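Glutathione transferase (Phanerochaete chrysosporium, PDB 4F0C) probably transfers glutathione to or from small molecules as a Ure2p-like glutathione transferase of a wood-degrading fungus, and binds oxidized glutathione disulfide. Local coordinates at residues N67-W72 and L78-E83; T50-N55 and A60-Y65. All blocks are in the same frame, centred on the assembly; numbering follows the deposited sequence. Where two conformers were deposited one is given.

Along the chain the two contacts follow in series, interaction 2 closing before interaction 1 opens, within the thioredoxin-like N-terminal region. Interaction 2 joins the loop after helix 47-50 to strand 60-63, with four residues between the two segments; interaction 1 then folds helix 74-85 back on strand 69-72, the edge strand that precedes it. Strands 60-63 and 69-72 are antiparallel neighbours in the four-stranded sheet, so the loop 50-55 and segment 78-83 of helix 74-85 rest on opposite faces of one hairpin. The contacts meet where Tyr80 OH lies 2.5 Å from Asp63 OD2, a probable hydrogen bond, and where Trp72 packs on Asn53. Both also touch the second subunit.

Interaction 1 of 2, residues N67-W72 and L78-E83. With SO4 (sulfate ion), chain C.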
# COMPACT_ATOMS: atom_id res chain seq x y z
N ASN A 67 -25.89 -8.26 0.01
CA ASN A 67 -25.70 -9.58 -0.58
C ASN A 67 -24.38 -10.26 -0.20
O ASN A 67 -23.82 -11.00 -0.99
CB ASN A 67 -25.83 -9.52 -2.12
CG ASN A 67 -27.03 -8.70 -2.57
OD1 ASN A 67 -28.17 -9.14 -2.46
ND2 ASN A 67 -26.77 -7.49 -3.09
N ASP A 68 -23.92 -10.01 1.03
CA ASP A 68 -22.67 -10.60 1.55
C ASP A 68 -21.45 -10.22 0.72
O ASP A 68 -20.52 -11.02 0.56
CB ASP A 68 -22.79 -12.13 1.71
CG ASP A 68 -23.72 -12.52 2.85
OD1 ASP A 68 -23.94 -11.72 3.78
OD2 ASP A 68 -24.25 -13.64 2.82
N PHE A 69 -21.46 -9.00 0.20
CA PHE A 69 -20.31 -8.48 -0.54
C PHE A 69 -19.07 -8.49 0.36
O PHE A 69 -19.15 -8.11 1.53
CB PHE A 69 -20.63 -7.05 -0.98
CG PHE A 69 -19.71 -6.52 -2.07
CD1 PHE A 69 -20.03 -6.72 -3.41
CD2 PHE A 69 -18.57 -5.77 -1.74
CE1 PHE A 69 -19.22 -6.21 -4.42
CE2 PHE A 69 -17.74 -5.25 -2.77
CZ PHE A 69 -18.07 -5.47 -4.09
N VAL A 70 -17.93 -8.92 -0.19
CA VAL A 70 -16.69 -9.03 0.60
C VAL A 70 -15.61 -8.10 0.08
O VAL A 70 -15.38 -8.03 -1.12
CB VAL A 70 -16.11 -10.48 0.52
CG1 VAL A 70 -14.73 -10.56 1.21
CG2 VAL A 70 -17.12 -11.52 1.09
N VAL A 71 -14.92 -7.40 0.99
CA VAL A 71 -13.76 -6.60 0.63
C VAL A 71 -12.62 -6.89 1.63
O VAL A 71 -12.85 -7.06 2.83
CB VAL A 71 -14.09 -5.08 0.64
CG1 VAL A 71 -12.85 -4.25 0.24
CG2 VAL A 71 -15.27 -4.77 -0.31
N TRP A 72 -11.40 -6.99 1.12
CA TRP A 72 -10.23 -7.12 1.99
C TRP A 72 -9.20 -6.04 1.61
O TRP A 72 -9.47 -5.24 0.71
CB TRP A 72 -9.69 -8.57 1.95
CG TRP A 72 -9.45 -9.15 0.51
CD1 TRP A 72 -10.36 -9.86 -0.29
CD2 TRP A 72 -8.22 -9.09 -0.25
NE1 TRP A 72 -9.74 -10.22 -1.50
CE2 TRP A 72 -8.44 -9.76 -1.49
CE3 TRP A 72 -6.94 -8.56 0.01
CZ2 TRP A 72 -7.44 -9.89 -2.47
CZ3 TRP A 72 -5.94 -8.69 -0.97
CH2 TRP A 72 -6.21 -9.35 -2.20
N LEU A 78 -11.90 0.61 4.17
CA LEU A 78 -12.25 1.98 4.60
C LEU A 78 -12.94 2.74 3.47
O LEU A 78 -13.95 3.39 3.70
CB LEU A 78 -11.03 2.77 5.09
CG LEU A 78 -10.24 2.20 6.28
CD1 LEU A 78 -8.95 3.03 6.56
CD2 LEU A 78 -11.12 2.13 7.56
N LEU A 79 -12.39 2.64 2.26
CA LEU A 79 -12.99 3.29 1.09
C LEU A 79 -14.38 2.76 0.80
O LEU A 79 -15.28 3.53 0.48
CB LEU A 79 -12.06 3.15 -0.14
CG LEU A 79 -10.85 4.10 -0.02
CD1 LEU A 79 -9.69 3.62 -0.91
CD2 LEU A 79 -11.27 5.56 -0.41
N TYR A 80 -14.54 1.44 0.88
CA TYR A 80 -15.83 0.80 0.62
C TYR A 80 -16.87 1.38 1.59
O TYR A 80 -17.95 1.81 1.18
CB TYR A 80 -15.75 -0.73 0.83
CG TYR A 80 -17.12 -1.44 0.76
CD1 TYR A 80 -17.68 -1.80 -0.46
CD2 TYR A 80 -17.82 -1.75 1.93
CE1 TYR A 80 -18.95 -2.44 -0.53
CE2 TYR A 80 -19.09 -2.38 1.88
CZ TYR A 80 -19.63 -2.72 0.66
OH TYR A 80 -20.86 -3.36 0.61
N ILE A 81 -16.52 1.41 2.86
CA ILE A 81 -17.46 1.87 3.87
C ILE A 81 -17.87 3.33 3.65
O ILE A 81 -19.07 3.67 3.73
CB ILE A 81 -16.91 1.67 5.28
CG1 ILE A 81 -16.80 0.17 5.58
CG2 ILE A 81 -17.86 2.34 6.33
CD1 ILE A 81 -15.99 -0.15 6.83
N VAL A 82 -16.90 4.21 3.39
CA VAL A 82 -17.30 5.62 3.19
C VAL A 82 -18.02 5.86 1.86
O VAL A 82 -18.91 6.73 1.80
CB VAL A 82 -16.15 6.66 3.38
CG1 VAL A 82 -15.62 6.60 4.82
CG2 VAL A 82 -15.03 6.48 2.34
N GLU A 83 -17.66 5.14 0.80
CA GLU A 83 -18.40 5.31 -0.44
C GLU A 83 -19.88 4.96 -0.27
O GLU A 83 -20.78 5.68 -0.73
CB GLU A 83 -17.75 4.49 -1.57
CG GLU A 83 -16.50 5.18 -2.13
CD GLU A 83 -16.85 6.39 -3.00
OE1 GLU A 83 -15.97 7.25 -3.20
OE2 GLU A 83 -17.99 6.46 -3.49
S SO4 C . -11.64 -11.03 -5.34
O1 SO4 C . -10.94 -10.60 -4.12
O2 SO4 C . -13.03 -10.66 -5.28
O3 SO4 C . -11.20 -10.34 -6.57
O4 SO4 C . -11.41 -12.44 -5.46
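Phe69 and Tyr80 lay their rings almost parallel, planes 6° apart, but slid so far that they barely overlap: the centroids are 5.5 Å apart, and the closest approach is oblique, Phe69 CD2 lying 3.6 Å from Tyr80 CE1. Val71, two residues further along the strand, comes over a face of the same tyrosine ring, its CG2 4.2 Å from the centroid and 28° off the normal, a CH-pi contact. Tyr80 reaches both because its CG stands anti to the backbone N (chi1 172°), extending the ring from the helix toward the strand. Its hydroxyl is hydrogen-bonded to Asp63 on the adjacent strand. With an alanine here, Phe69 and Val71 would probably lose the ring they pack on, and Asp63 this hydroxyl partner. Trp72, next along the chain, gives its indole N-H to a sulfate, probably from the crystallisation liquor, NE1 to O1 2.9 Å; Arg158, Gln104 and Trp105 of the second subunit also bond this ion, so it bridges the dimer interface. Strand 69-72 and helix 74-85, which packs back on the sheet, are the last strand and helix of the C-terminal beta-beta-alpha motif in the thioredoxin-like domain of glutathione transferases.

Interaction 2 of 2, residues T50-N55 and A60-Y65; sequences TKYNPN and ALIDHY
Tyr52 and Ile62 are brought together by matching first torsions: in each the leading branch, CG of Tyr52 (chi1 -64°) and CG1 of Ile62 (chi1 -53°), stands anti to its own carbonyl carbon. The isoleucine then runs on extended (chi2 169°), so that its CD1 methyl becomes the touching tip, 3.6 Å from Tyr52 CE1 and 3.8 Å from Tyr52 CZ. The methyl meets the ring obliquely, beside the half that carries the hydroxyl. Nearer the backbone, Tyr52 CB rests loosely on the methyl of Ala60, 4.5 Å from Ala60 CB. Ala60 and Ile62 alternate with Leu61, whose side chain leaves the opposite face of the strand to pack on Tyr80 of helix 74-85. A face of the Tyr52 ring also carries Lys51 CG, 3.9 Å above its plane and offset toward the rim, while Phe10 of the neighbouring strand 7-11 and Val70 of strand 69-72 widen the apolar surroundings. In the thioredoxin-like fold of glutathione transferases this is the irregular loop that leads into the antiparallel strand 60-63, laid here against one face of the sheet. The loop is shaped by an Asx turn: Asn53 OD1 accepts the backbone N-H of Asn55, 2.8 Å from Asn55 N, the donor lying well above the carbonyl plane. Asn53 ND2 bonds to the backbone O of Arg57, so both ends of the amide are used and its rotation is probably fixed. A second Asx turn follows at Asp63, whose OD1 accepts the backbone N-H of Tyr65, 3.1 Å from Tyr65 N, on the anti side and tilted from the carboxylate plane.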
# COMPACT_ATOMS: atom_id res chain seq x y z
N THR A 50 -9.49 -18.23 3.32
CA THR A 50 -8.98 -17.79 2.02
C THR A 50 -10.12 -17.65 1.01
O THR A 50 -9.99 -16.96 -0.00
CB THR A 50 -7.83 -18.69 1.46
OG1 THR A 50 -8.30 -20.03 1.27
CG2 THR A 50 -6.65 -18.70 2.43
N LYS A 51 -11.26 -18.27 1.31
CA LYS A 51 -12.45 -18.06 0.49
C LYS A 51 -12.91 -16.61 0.55
O LYS A 51 -13.54 -16.10 -0.40
CB LYS A 51 -13.59 -19.05 0.86
CG LYS A 51 -14.39 -18.69 2.11
CD LYS A 51 -15.40 -19.82 2.42
CE LYS A 51 -16.25 -19.51 3.65
NZ LYS A 51 -16.79 -20.71 4.33
N TYR A 52 -12.59 -15.93 1.65
CA TYR A 52 -12.85 -14.49 1.79
C TYR A 52 -11.69 -13.63 1.32
O TYR A 52 -11.91 -12.59 0.72
CB TYR A 52 -13.14 -14.14 3.24
CG TYR A 52 -14.40 -14.81 3.75
CD1 TYR A 52 -15.64 -14.51 3.18
CD2 TYR A 52 -14.35 -15.76 4.76
CE1 TYR A 52 -16.79 -15.13 3.62
CE2 TYR A 52 -15.51 -16.39 5.21
CZ TYR A 52 -16.72 -16.05 4.64
OH TYR A 52 -17.88 -16.65 5.06
N ASN A 53 -10.47 -14.05 1.62
CA ASN A 53 -9.29 -13.31 1.17
C ASN A 53 -8.23 -14.27 0.67
O ASN A 53 -7.60 -14.97 1.47
CB ASN A 53 -8.74 -12.40 2.30
CG ASN A 53 -7.51 -11.61 1.85
OD1 ASN A 53 -7.10 -11.73 0.71
ND2 ASN A 53 -6.95 -10.78 2.74
N PRO A 54 -8.00 -14.32 -0.66
CA PRO A 54 -7.01 -15.29 -1.14
C PRO A 54 -5.62 -15.00 -0.60
O PRO A 54 -4.81 -15.94 -0.55
CB PRO A 54 -7.04 -15.11 -2.67
CG PRO A 54 -7.65 -13.74 -2.91
CD PRO A 54 -8.61 -13.52 -1.75
N ASN A 55 -5.36 -13.75 -0.22
CA ASN A 55 -4.08 -13.36 0.40
C ASN A 55 -3.94 -13.96 1.82
O ASN A 55 -2.82 -14.06 2.34
CB ASN A 55 -3.91 -11.84 0.44
CG ASN A 55 -2.48 -11.42 0.83
OD1 ASN A 55 -1.52 -12.08 0.43
ND2 ASN A 55 -2.33 -10.37 1.64
N ALA A 60 -10.80 -8.72 6.73
CA ALA A 60 -11.71 -8.83 5.60
C ALA A 60 -13.07 -8.44 6.18
O ALA A 60 -13.29 -8.59 7.39
CB ALA A 60 -11.76 -10.28 5.02
N LEU A 61 -13.95 -7.96 5.32
CA LEU A 61 -15.26 -7.45 5.75
C LEU A 61 -16.34 -8.09 4.90
O LEU A 61 -16.21 -8.13 3.68
CB LEU A 61 -15.33 -5.93 5.52
CG LEU A 61 -16.66 -5.26 5.93
CD1 LEU A 61 -16.57 -4.84 7.36
CD2 LEU A 61 -16.97 -4.04 5.03
N ILE A 62 -17.39 -8.60 5.53
CA ILE A 62 -18.58 -9.04 4.78
C ILE A 62 -19.72 -8.08 5.05
O ILE A 62 -20.03 -7.83 6.22
CB ILE A 62 -19.08 -10.43 5.20
CG1 ILE A 62 -17.95 -11.46 5.13
CG2 ILE A 62 -20.28 -10.87 4.30
CD1 ILE A 62 -18.33 -12.75 5.78
N ASP A 63 -20.33 -7.55 4.00
CA ASP A 63 -21.49 -6.67 4.14
C ASP A 63 -22.78 -7.50 3.96
O ASP A 63 -23.24 -7.79 2.84
CB ASP A 63 -21.39 -5.51 3.15
CG ASP A 63 -22.48 -4.47 3.33
OD1 ASP A 63 -23.49 -4.72 4.06
OD2 ASP A 63 -22.33 -3.41 2.68
N HIS A 64 -23.36 -7.92 5.07
CA HIS A 64 -24.52 -8.79 5.01
C HIS A 64 -25.76 -8.10 4.41
O HIS A 64 -26.69 -8.77 3.99
CB HIS A 64 -24.83 -9.37 6.40
CG HIS A 64 -23.70 -10.15 6.98
ND1 HIS A 64 -23.21 -11.30 6.40
CD2 HIS A 64 -22.97 -9.96 8.11
CE1 HIS A 64 -22.22 -11.78 7.14
NE2 HIS A 64 -22.07 -10.99 8.19
N TYR A 65 -25.78 -6.76 4.41
CA TYR A 65 -26.96 -6.03 3.93
C TYR A 65 -26.76 -5.64 2.46
O TYR A 65 -27.58 -4.94 1.87
CB TYR A 65 -27.23 -4.75 4.75
CG TYR A 65 -27.54 -4.96 6.23
CD1 TYR A 65 -27.62 -6.24 6.80
CD2 TYR A 65 -27.79 -3.85 7.07
CE1 TYR A 65 -27.91 -6.40 8.19
CE2 TYR A 65 -28.08 -4.00 8.41
CZ TYR A 65 -28.12 -5.26 8.98
OH TYR A 65 -28.40 -5.37 10.34